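PDB 5Z69: DNA replication and repair protein RecF from Caldanaerobacter subterraneus subsp. tengcongensis, which probably binds ATP and single-stranded DNA and takes part in DNA replication, recombinational repair and the SOS response. Local coordinates for residues Glu12-Asn17 with Tyr76-Val81; Lys142-Cys147 with Lys202-Tyr207; Lys174-Glu179 with Leu260-Leu265. All coordinates share one frame; numbering follows the deposited sequence. Where two conformers were deposited one is given.

Interaction 1: residues Glu12-Asn17 with Tyr76-Val81; sequences EIFVDN and YVRGLV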
loop_
_atom_site.group_PDB
_atom_site.type_symbol
_atom_site.label_atom_id
_atom_site.label_comp_id
_atom_site.label_asym_id
_atom_site.label_seq_id
_atom_site.Cartn_x
_atom_site.Cartn_y
_atom_site.Cartn_z
ATOM N N GLU A 12 -25.366 -18.406 32.132
ATOM C CA GLU A 12 -24.573 -18.299 33.325
ATOM C C GLU A 12 -23.120 -18.526 32.975
ATOM O O GLU A 12 -22.796 -19.092 31.921
ATOM C CB GLU A 12 -25.036 -19.335 34.392
ATOM C CG GLU A 12 -24.651 -20.739 34.022
ATOM C CD GLU A 12 -24.826 -21.738 35.159
ATOM O OE1 GLU A 12 -25.959 -21.891 35.651
ATOM O OE2 GLU A 12 -23.828 -22.373 35.564
ATOM N N ILE A 13 -22.237 -18.099 33.866
ATOM C CA ILE A 13 -20.830 -18.416 33.721
ATOM C C ILE A 13 -20.281 -18.741 35.101
ATOM O O ILE A 13 -20.724 -18.180 36.121
ATOM C CB ILE A 13 -20.026 -17.257 33.078
ATOM C CG1 ILE A 13 -18.661 -17.746 32.565
ATOM C CG2 ILE A 13 -19.845 -16.108 34.067
ATOM C CD1 ILE A 13 -17.907 -16.696 31.672
ATOM N N PHE A 14 -19.316 -19.647 35.129
ATOM C CA PHE A 14 -18.645 -19.997 36.377
ATOM C C PHE A 14 -17.165 -19.691 36.200
ATOM O O PHE A 14 -16.563 -20.173 35.242
ATOM C CB PHE A 14 -18.832 -21.470 36.726
ATOM C CG PHE A 14 -18.187 -21.863 38.034
ATOM C CD1 PHE A 14 -18.835 -21.607 39.239
ATOM C CD2 PHE A 14 -16.943 -22.481 38.061
ATOM C CE1 PHE A 14 -18.249 -21.950 40.457
ATOM C CE2 PHE A 14 -16.335 -22.834 39.285
ATOM C CZ PHE A 14 -16.978 -22.562 40.473
ATOM N N VAL A 15 -16.585 -18.894 37.100
ATOM C CA VAL A 15 -15.171 -18.562 37.003
ATOM C C VAL A 15 -14.392 -19.017 38.233
ATOM O O VAL A 15 -14.778 -18.759 39.360
ATOM C CB VAL A 15 -14.962 -17.048 36.774
ATOM C CG1 VAL A 15 -15.419 -16.659 35.363
ATOM C CG2 VAL A 15 -15.731 -16.230 37.820
ATOM N N ASP A 16 -13.283 -19.701 37.992
ATOM C CA ASP A 16 -12.471 -20.274 39.055
ATOM C C ASP A 16 -10.995 -19.890 38.837
ATOM O O ASP A 16 -10.407 -20.263 37.832
ATOM C CB ASP A 16 -12.666 -21.799 39.076
ATOM C CG ASP A 16 -11.908 -22.487 40.209
ATOM O OD1 ASP A 16 -11.421 -21.783 41.129
ATOM O OD2 ASP A 16 -11.813 -23.739 40.161
ATOM N N ASN A 17 -10.411 -19.147 39.776
ATOM C CA ASN A 17 -9.037 -18.621 39.636
ATOM C C ASN A 17 -8.828 -17.810 38.364
ATOM O O ASN A 17 -7.723 -17.798 37.794
ATOM C CB ASN A 17 -7.997 -19.741 39.666
ATOM C CG ASN A 17 -7.929 -20.444 41.009
ATOM O OD1 ASN A 17 -8.207 -19.851 42.049
ATOM N ND2 ASN A 17 -7.557 -21.713 40.989
ATOM N N TYR A 76 -10.202 -21.814 35.314
ATOM C CA TYR A 76 -11.249 -22.599 34.722
ATOM C C TYR A 76 -12.461 -21.728 34.511
ATOM O O TYR A 76 -12.888 -21.006 35.424
ATOM C CB TYR A 76 -11.576 -23.792 35.627
ATOM C CG TYR A 76 -12.807 -24.588 35.221
ATOM C CD1 TYR A 76 -12.759 -25.486 34.161
ATOM C CD2 TYR A 76 -14.005 -24.442 35.894
ATOM C CE1 TYR A 76 -13.880 -26.244 33.804
ATOM C CE2 TYR A 76 -15.137 -25.205 35.543
ATOM C CZ TYR A 76 -15.048 -26.111 34.505
ATOM O OH TYR A 76 -16.135 -26.848 34.105
ATOM N N VAL A 77 -13.016 -21.787 33.306
ATOM C CA VAL A 77 -14.240 -21.042 33.002
ATOM C C VAL A 77 -15.253 -21.985 32.379
ATOM O O VAL A 77 -14.899 -22.754 31.473
ATOM C CB VAL A 77 -13.966 -19.849 32.055
ATOM C CG1 VAL A 77 -15.254 -19.083 31.769
ATOM C CG2 VAL A 77 -12.926 -18.904 32.655
ATOM N N ARG A 78 -16.496 -21.922 32.856
ATOM C CA ARG A 78 -17.587 -22.718 32.281
ATOM C C ARG A 78 -18.797 -21.854 32.017
ATOM O O ARG A 78 -19.297 -21.152 32.900
ATOM C CB ARG A 78 -18.043 -23.878 33.173
ATOM C CG ARG A 78 -19.378 -24.478 32.647
ATOM C CD ARG A 78 -20.240 -25.167 33.739
ATOM N NE ARG A 78 -19.360 -25.953 34.552
ATOM C CZ ARG A 78 -19.278 -25.954 35.876
ATOM N NH1 ARG A 78 -20.095 -25.251 36.656
ATOM N NH2 ARG A 78 -18.347 -26.712 36.405
ATOM N N GLY A 79 -19.252 -21.887 30.770
ATOM C CA GLY A 79 -20.438 -21.139 30.372
ATOM C C GLY A 79 -21.520 -22.098 29.919
ATOM O O GLY A 79 -21.232 -23.142 29.311
ATOM N N LEU A 80 -22.767 -21.748 30.209
ATOM C CA LEU A 80 -23.907 -22.471 29.652
ATOM C C LEU A 80 -24.586 -21.510 28.684
ATOM O O LEU A 80 -24.974 -20.410 29.048
ATOM C CB LEU A 80 -24.871 -22.947 30.745
ATOM C CG LEU A 80 -24.321 -23.882 31.859
ATOM C CD1 LEU A 80 -25.392 -24.242 32.907
ATOM C CD2 LEU A 80 -23.724 -25.170 31.303
ATOM N N VAL A 81 -24.696 -21.903 27.432
ATOM C CA VAL A 81 -25.214 -20.966 26.447
ATOM C C VAL A 81 -26.413 -21.570 25.730
ATOM O O VAL A 81 -26.576 -22.792 25.651
ATOM C CB VAL A 81 -24.132 -20.534 25.390
ATOM C CG1 VAL A 81 -22.813 -20.128 26.062
ATOM C CG2 VAL A 81 -23.896 -21.620 24.355
HETATM O O HOH W 1 -23.026 -24.836 36.494
#
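Tyr76 opens the antiparallel pairing opposite Asp16: its N donates to Asp16 O and its O accepts from Asp16 N, the latter at 2.9 Å. The Tyr76 and Phe14 side chains cross at about a right angle, Phe14 CD2 coming to the edge of the tyrosine ring at CE2 (4.1 Å). Tyr76 OH is held by Glu92 of the adjoining strand 86-96. Val77, on the other face, has CG1 anti to its backbone N (chi1 -179°), and this methyl meets Ile13 CD1 at 3.6 Å. Arg78 pairs with Phe14 through two backbone bonds, Phe14 N to Arg78 O being 2.7 Å. In one of two conformers its NH2 donates to Tyr76 OH at 3.2 Å. Past Gly79, which faces Ile13, Leu80 N donates to Glu12 O at 3.2 Å, and Leu80 CD1 packs against the carboxylate carbon of Glu12, side by side. In that same Arg78 conformer a water donating to Glu12 OE2 weakly accepts from NH1. The backbone bonds thus set the register of two neighbours in the antiparallel sheet, whose Ile13 and Val77 face is buried on helix 43-55, with Phe14, Tyr76 and Arg78 on a partly exposed, more polar face.

Interaction 2: residues Lys142-Cys147 with Lys202-Tyr207; sequences KYLDAC and KVRNNY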
loop_
_atom_site.group_PDB
_atom_site.type_symbol
_atom_site.label_atom_id
_atom_site.label_comp_id
_atom_site.label_asym_id
_atom_site.label_seq_id
_atom_site.Cartn_x
_atom_site.Cartn_y
_atom_site.Cartn_z
ATOM N N LYS A 142 -4.608 -9.040 12.035
ATOM C CA LYS A 142 -5.060 -9.933 13.095
ATOM C C LYS A 142 -6.586 -9.828 13.238
ATOM O O LYS A 142 -7.261 -10.836 13.431
ATOM C CB LYS A 142 -4.358 -9.612 14.421
ATOM C CG LYS A 142 -5.015 -10.292 15.657
ATOM C CD LYS A 142 -4.255 -10.073 16.982
ATOM C CE LYS A 142 -4.913 -10.863 18.126
ATOM N NZ LYS A 142 -4.358 -10.540 19.476
ATOM N N TYR A 143 -7.111 -8.606 13.100
ATOM C CA TYR A 143 -8.538 -8.329 13.238
ATOM C C TYR A 143 -9.341 -8.983 12.121
ATOM O O TYR A 143 -10.366 -9.634 12.351
ATOM C CB TYR A 143 -8.794 -6.814 13.254
ATOM C CG TYR A 143 -10.261 -6.473 13.202
ATOM C CD1 TYR A 143 -10.847 -5.977 12.040
ATOM C CD2 TYR A 143 -11.077 -6.701 14.308
ATOM C CE1 TYR A 143 -12.224 -5.689 11.996
ATOM C CE2 TYR A 143 -12.446 -6.420 14.279
ATOM C CZ TYR A 143 -13.015 -5.919 13.126
ATOM O OH TYR A 143 -14.379 -5.662 13.117
ATOM N N LEU A 144 -8.870 -8.790 10.901
ATOM C CA LEU A 144 -9.478 -9.392 9.729
ATOM C C LEU A 144 -9.489 -10.930 9.773
ATOM O O LEU A 144 -10.482 -11.557 9.417
ATOM C CB LEU A 144 -8.744 -8.911 8.476
ATOM C CG LEU A 144 -9.308 -9.400 7.146
ATOM C CD1 LEU A 144 -10.732 -8.958 6.974
ATOM C CD2 LEU A 144 -8.438 -8.878 5.990
ATOM N N ASP A 145 -8.372 -11.536 10.179
ATOM C CA ASP A 145 -8.273 -12.990 10.269
ATOM C C ASP A 145 -9.276 -13.547 11.288
ATOM O O ASP A 145 -9.872 -14.598 11.072
ATOM C CB ASP A 145 -6.861 -13.409 10.675
ATOM C CG ASP A 145 -5.877 -13.394 9.522
ATOM O OD1 ASP A 145 -6.300 -13.481 8.349
ATOM O OD2 ASP A 145 -4.666 -13.343 9.808
ATOM N N ALA A 146 -9.447 -12.835 12.395
ATOM C CA ALA A 146 -10.353 -13.275 13.466
ATOM C C ALA A 146 -11.807 -13.111 13.062
ATOM O O ALA A 146 -12.622 -13.995 13.324
ATOM C CB ALA A 146 -10.077 -12.502 14.752
ATOM N N CYS A 147 -12.143 -11.979 12.439
ATOM C CA CYS A 147 -13.498 -11.781 11.934
ATOM C C CYS A 147 -13.896 -12.893 10.980
ATOM O O CYS A 147 -14.985 -13.479 11.090
ATOM C CB CYS A 147 -13.630 -10.436 11.220
ATOM S SG CYS A 147 -13.554 -9.045 12.341
ATOM N N LYS A 202 -8.422 -14.416 -1.761
ATOM C CA LYS A 202 -9.766 -14.423 -2.332
ATOM C C LYS A 202 -10.834 -14.201 -1.261
ATOM O O LYS A 202 -11.747 -13.389 -1.435
ATOM C CB LYS A 202 -10.038 -15.738 -3.069
ATOM C CG LYS A 202 -11.390 -15.742 -3.768
ATOM C CD LYS A 202 -12.094 -17.085 -3.693
ATOM C CE LYS A 202 -12.666 -17.332 -2.296
ATOM N NZ LYS A 202 -13.450 -18.604 -2.187
ATOM N N VAL A 203 -10.717 -14.908 -0.143
ATOM C CA VAL A 203 -11.713 -14.765 0.900
ATOM C C VAL A 203 -11.597 -13.425 1.620
ATOM O O VAL A 203 -12.614 -12.804 1.966
ATOM C CB VAL A 203 -11.614 -15.904 1.925
ATOM C CG1 VAL A 203 -12.545 -15.630 3.116
ATOM C CG2 VAL A 203 -11.934 -17.232 1.252
ATOM N N ARG A 204 -10.369 -12.973 1.853
ATOM C CA ARG A 204 -10.177 -11.663 2.469
ATOM C C ARG A 204 -10.834 -10.576 1.628
ATOM O O ARG A 204 -11.446 -9.648 2.173
ATOM C CB ARG A 204 -8.699 -11.341 2.657
ATOM C CG ARG A 204 -8.051 -12.040 3.843
ATOM C CD ARG A 204 -6.599 -11.603 3.992
ATOM N NE ARG A 204 -5.998 -12.237 5.151
ATOM C CZ ARG A 204 -4.739 -12.083 5.528
ATOM N NH1 ARG A 204 -3.916 -11.306 4.827
ATOM N NH2 ARG A 204 -4.301 -12.716 6.608
ATOM N N ASN A 205 -10.711 -10.701 0.306
ATOM C CA ASN A 205 -11.345 -9.747 -0.611
ATOM C C ASN A 205 -12.859 -9.787 -0.496
ATOM O O ASN A 205 -13.515 -8.742 -0.425
ATOM C CB ASN A 205 -10.948 -10.022 -2.057
ATOM C CG ASN A 205 -11.363 -8.889 -2.999
ATOM O OD1 ASN A 205 -10.826 -7.787 -2.934
ATOM N ND2 ASN A 205 -12.329 -9.162 -3.857
ATOM N N ASN A 206 -13.420 -10.992 -0.492
ATOM C CA ASN A 206 -14.864 -11.146 -0.307
ATOM C C ASN A 206 -15.348 -10.429 0.954
ATOM O O ASN A 206 -16.380 -9.764 0.942
ATOM C CB ASN A 206 -15.262 -12.624 -0.232
ATOM C CG ASN A 206 -14.899 -13.408 -1.487
ATOM O OD1 ASN A 206 -14.640 -14.612 -1.418
ATOM N ND2 ASN A 206 -14.876 -12.735 -2.633
ATOM N N TYR A 207 -14.590 -10.568 2.043
ATOM C CA TYR A 207 -15.007 -9.981 3.313
ATOM C C TYR A 207 -14.842 -8.452 3.269
ATOM O O TYR A 207 -15.701 -7.712 3.753
ATOM C CB TYR A 207 -14.204 -10.565 4.506
ATOM C CG TYR A 207 -14.691 -10.043 5.836
ATOM C CD1 TYR A 207 -15.637 -10.757 6.583
ATOM C CD2 TYR A 207 -14.223 -8.840 6.353
ATOM C CE1 TYR A 207 -16.098 -10.273 7.798
ATOM C CE2 TYR A 207 -14.678 -8.351 7.560
ATOM C CZ TYR A 207 -15.617 -9.085 8.288
ATOM O OH TYR A 207 -16.102 -8.602 9.488
HETATM O O HOH W 2 -15.281 -6.145 10.538
HETATM O O HOH W 3 -2.262 -13.257 8.416
#
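Arg204 NH2 donates to Asp145 OD1 at 2.8 Å in a salt bridge that reaches the syn side of the carboxylate, 17° out of its plane. A water bridges the same two residues, giving a hydrogen to Asp145 OD2 and accepting one from Arg204 NH2. Asp145 OD1 also takes a hydrogen bond from Tyr155 OH, and Arg204 NE binds that same hydroxyl. Arg204 NH1 is satisfied by Glu274 and by the carbonyl of Pro271, so all three guanidinium nitrogens are engaged. The arginine chain is extended from CG to NE, and its CG and CD pass Leu144 CD2, each at 3.8 Å. An alanine at Arg204 would probably leave the Asp145 carboxylate without its cationic mate and open a gap beside Leu144 CD2. Leu144 CD1 touches Tyr207 CD2 at 3.5 Å. Tyr207 OH lies 3.5 Å from Cys147 CB and shares a water with Tyr143 OH, which is also bonded to Glu305. Segments 142-147 and 202-207, of helices 137-151 and 186-222, cross at 89° with axes 10.9 Å apart, a nearly perpendicular, side-chain-mediated packing within the helical part of this SMC-like P-loop ATPase.

Interaction 3: residues Lys174-Glu179 with Leu260-Leu265; sequences KKIKEE and LDLKYL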
loop_
_atom_site.group_PDB
_atom_site.type_symbol
_atom_site.label_atom_id
_atom_site.label_comp_id
_atom_site.label_asym_id
_atom_site.label_seq_id
_atom_site.Cartn_x
_atom_site.Cartn_y
_atom_site.Cartn_z
ATOM N N LYS A 174 16.663 -20.937 7.388
ATOM C CA LYS A 174 17.747 -21.086 8.365
ATOM C C LYS A 174 18.689 -22.218 7.987
ATOM O O LYS A 174 19.907 -22.051 7.991
ATOM C CB LYS A 174 17.197 -21.355 9.767
ATOM C CG LYS A 174 17.097 -20.144 10.665
ATOM C CD LYS A 174 15.674 -19.610 10.705
ATOM C CE LYS A 174 15.548 -18.466 11.701
ATOM N NZ LYS A 174 14.140 -18.003 11.844
ATOM N N LYS A 175 18.107 -23.367 7.655
ATOM C CA LYS A 175 18.874 -24.558 7.305
ATOM C C LYS A 175 19.671 -24.358 6.013
ATOM O O LYS A 175 20.784 -24.864 5.873
ATOM C CB LYS A 175 17.939 -25.764 7.181
ATOM C CG LYS A 175 18.639 -27.109 7.214
ATOM C CD LYS A 175 19.341 -27.339 8.544
ATOM C CE LYS A 175 18.368 -27.251 9.712
ATOM N NZ LYS A 175 19.014 -27.613 11.004
ATOM N N ILE A 176 19.102 -23.620 5.069
ATOM C CA ILE A 176 19.809 -23.289 3.837
ATOM C C ILE A 176 20.944 -22.302 4.106
ATOM O O ILE A 176 22.029 -22.435 3.554
ATOM C CB ILE A 176 18.859 -22.704 2.787
ATOM C CG1 ILE A 176 17.790 -23.736 2.425
ATOM C CG2 ILE A 176 19.630 -22.259 1.554
ATOM C CD1 ILE A 176 16.602 -23.160 1.719
ATOM N N LYS A 177 20.684 -21.321 4.965
ATOM C CA LYS A 177 21.684 -20.325 5.347
ATOM C C LYS A 177 22.804 -20.940 6.191
ATOM O O LYS A 177 23.987 -20.671 5.963
ATOM C CB LYS A 177 21.021 -19.183 6.121
ATOM C CG LYS A 177 21.928 -18.009 6.453
ATOM C CD LYS A 177 22.046 -17.059 5.264
ATOM C CE LYS A 177 22.402 -15.645 5.708
ATOM N NZ LYS A 177 21.429 -15.089 6.696
ATOM N N GLU A 178 22.422 -21.772 7.161
ATOM C CA GLU A 178 23.376 -22.393 8.081
ATOM C C GLU A 178 24.292 -23.382 7.375
ATOM O O GLU A 178 25.284 -23.842 7.941
ATOM C CB GLU A 178 22.641 -23.097 9.224
ATOM C CG GLU A 178 22.099 -22.165 10.302
ATOM C CD GLU A 178 23.130 -21.823 11.366
ATOM O OE1 GLU A 178 22.727 -21.355 12.454
ATOM O OE2 GLU A 178 24.341 -22.022 11.120
ATOM N N GLU A 179 23.943 -23.721 6.140
ATOM C CA GLU A 179 24.809 -24.517 5.284
ATOM C C GLU A 179 24.954 -23.835 3.925
ATOM O O GLU A 179 24.674 -22.642 3.789
ATOM C CB GLU A 179 24.250 -25.928 5.116
ATOM C CG GLU A 179 23.745 -26.542 6.405
ATOM C CD GLU A 179 23.950 -28.038 6.446
ATOM O OE1 GLU A 179 22.947 -28.772 6.351
ATOM O OE2 GLU A 179 25.114 -28.478 6.573
ATOM N N LEU A 260 16.638 -12.052 -0.823
ATOM C CA LEU A 260 16.161 -11.221 0.273
ATOM C C LEU A 260 15.754 -12.061 1.484
ATOM O O LEU A 260 16.082 -11.719 2.629
ATOM C CB LEU A 260 14.976 -10.368 -0.174
ATOM C CG LEU A 260 14.396 -9.535 0.968
ATOM C CD1 LEU A 260 15.095 -8.186 1.052
ATOM C CD2 LEU A 260 12.892 -9.368 0.820
ATOM N N ASP A 261 15.048 -13.162 1.229
ATOM C CA ASP A 261 14.548 -14.005 2.322
ATOM C C ASP A 261 15.693 -14.686 3.071
ATOM O O ASP A 261 15.647 -14.857 4.296
ATOM C CB ASP A 261 13.562 -15.043 1.778
ATOM C CG ASP A 261 12.231 -14.418 1.352
ATOM O OD1 ASP A 261 11.985 -13.230 1.674
ATOM O OD2 ASP A 261 11.426 -15.114 0.703
ATOM N N LEU A 262 16.732 -15.063 2.334
ATOM C CA LEU A 262 17.913 -15.657 2.948
ATOM C C LEU A 262 18.629 -14.648 3.833
ATOM O O LEU A 262 19.229 -15.010 4.837
ATOM C CB LEU A 262 18.860 -16.183 1.875
ATOM C CG LEU A 262 18.362 -17.502 1.290
ATOM C CD1 LEU A 262 19.205 -17.883 0.116
ATOM C CD2 LEU A 262 18.389 -18.600 2.354
ATOM N N LYS A 263 18.552 -13.374 3.464
ATOM C CA LYS A 263 19.210 -12.338 4.245
ATOM C C LYS A 263 18.499 -12.086 5.560
ATOM O O LYS A 263 19.136 -11.971 6.606
ATOM C CB LYS A 263 19.294 -11.037 3.452
ATOM C CG LYS A 263 19.809 -9.883 4.274
ATOM C CD LYS A 263 19.822 -8.588 3.467
ATOM C CE LYS A 263 20.801 -8.632 2.290
ATOM N NZ LYS A 263 20.150 -8.976 0.984
ATOM N N TYR A 264 17.174 -12.012 5.514
ATOM C CA TYR A 264 16.405 -11.666 6.699
ATOM C C TYR A 264 15.905 -12.896 7.455
ATOM O O TYR A 264 15.363 -12.770 8.557
ATOM C CB TYR A 264 15.234 -10.767 6.313
ATOM C CG TYR A 264 15.675 -9.363 5.981
ATOM C CD1 TYR A 264 15.795 -8.403 6.978
ATOM C CD2 TYR A 264 15.994 -9.001 4.673
ATOM C CE1 TYR A 264 16.210 -7.125 6.688
ATOM C CE2 TYR A 264 16.413 -7.715 4.370
ATOM C CZ TYR A 264 16.518 -6.784 5.383
ATOM O OH TYR A 264 16.925 -5.506 5.108
ATOM N N LEU A 265 16.113 -14.073 6.867
ATOM C CA LEU A 265 15.589 -15.318 7.416
ATOM C C LEU A 265 14.082 -15.195 7.684
ATOM O O LEU A 265 13.595 -15.579 8.750
ATOM C CB LEU A 265 16.347 -15.710 8.686
ATOM C CG LEU A 265 17.802 -16.174 8.530
ATOM C CD1 LEU A 265 18.381 -16.542 9.899
ATOM C CD2 LEU A 265 17.940 -17.346 7.561
#
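This is a surface contact between two helix ends, where Lys174 and Lys177 of helix 153-177 meet Leu262 and Leu265 at the close of helix 258-264, in the helical part of an SMC-like P-loop ATPase. Its centre is about 33 Å from the centre of the chain, away from the nucleotide site. The chain of helix 258-264 leaves helical geometry at Leu265, whose positive phi marks the turn out of the helix. The side chain of that leucine points toward the other helix and is received by two lysines. Leu265 CD2 sits 3.8 Å from Lys174 N and 3.9 Å from Lys177 CB, and the other methyl, CD1, lies against the aliphatic part of Lys174, touching CG and CE at 3.9 Å each. The Lys174 chain bends at chi2, and its methylenes run obliquely across the leucine. Deeper in, Ile176 CG2 meets Leu262 CD2 at 3.9 Å, the two side chains crossing at about a right angle. Both residues also touch Glu183, and Leu262 packs on Leu173, one turn back along the first helix. Nearby, Asp261 forms a salt bridge with Arg169 of helix 153-177, a second tie between the same two helices. On the far side Tyr264 OH bonds to Glu228 of the second subunit, so helix 258-264 stands between helix 153-177 and the partner chain. The polar link across the contact is made by Lys177, with CG anti to the backbone N (chi1 -174°), the chain then bending at chi2 and chi4. Its NZ donates to the main-chain Leu262 O at 2.9 Å, at a C=O...N angle of 156° and tilted 17° from the carbonyl plane.

In the fold
Interactions 1 and 2 are buried, while interaction 3 lies at the surface. Interaction 1 is a backbone-paired strand contact within the antiparallel sheet, near the ATP-binding side of the domain; the other two join helices through side chains. Interaction 2 relies on a charged network whose members have further partners around them, mixed with apolar packing. Interaction 3 has a single hydrogen bond, from a lysine to a main-chain oxygen, and otherwise aliphatic contacts, some made by lysine methylenes. Interactions 2 and 3 share no helix, but interaction 3 uses helix 153-177, which lies in the chain between the two helices of interaction 2; their nearest atoms are about 16 Å apart. Those of interactions 1 and 3 are about 34 Å apart.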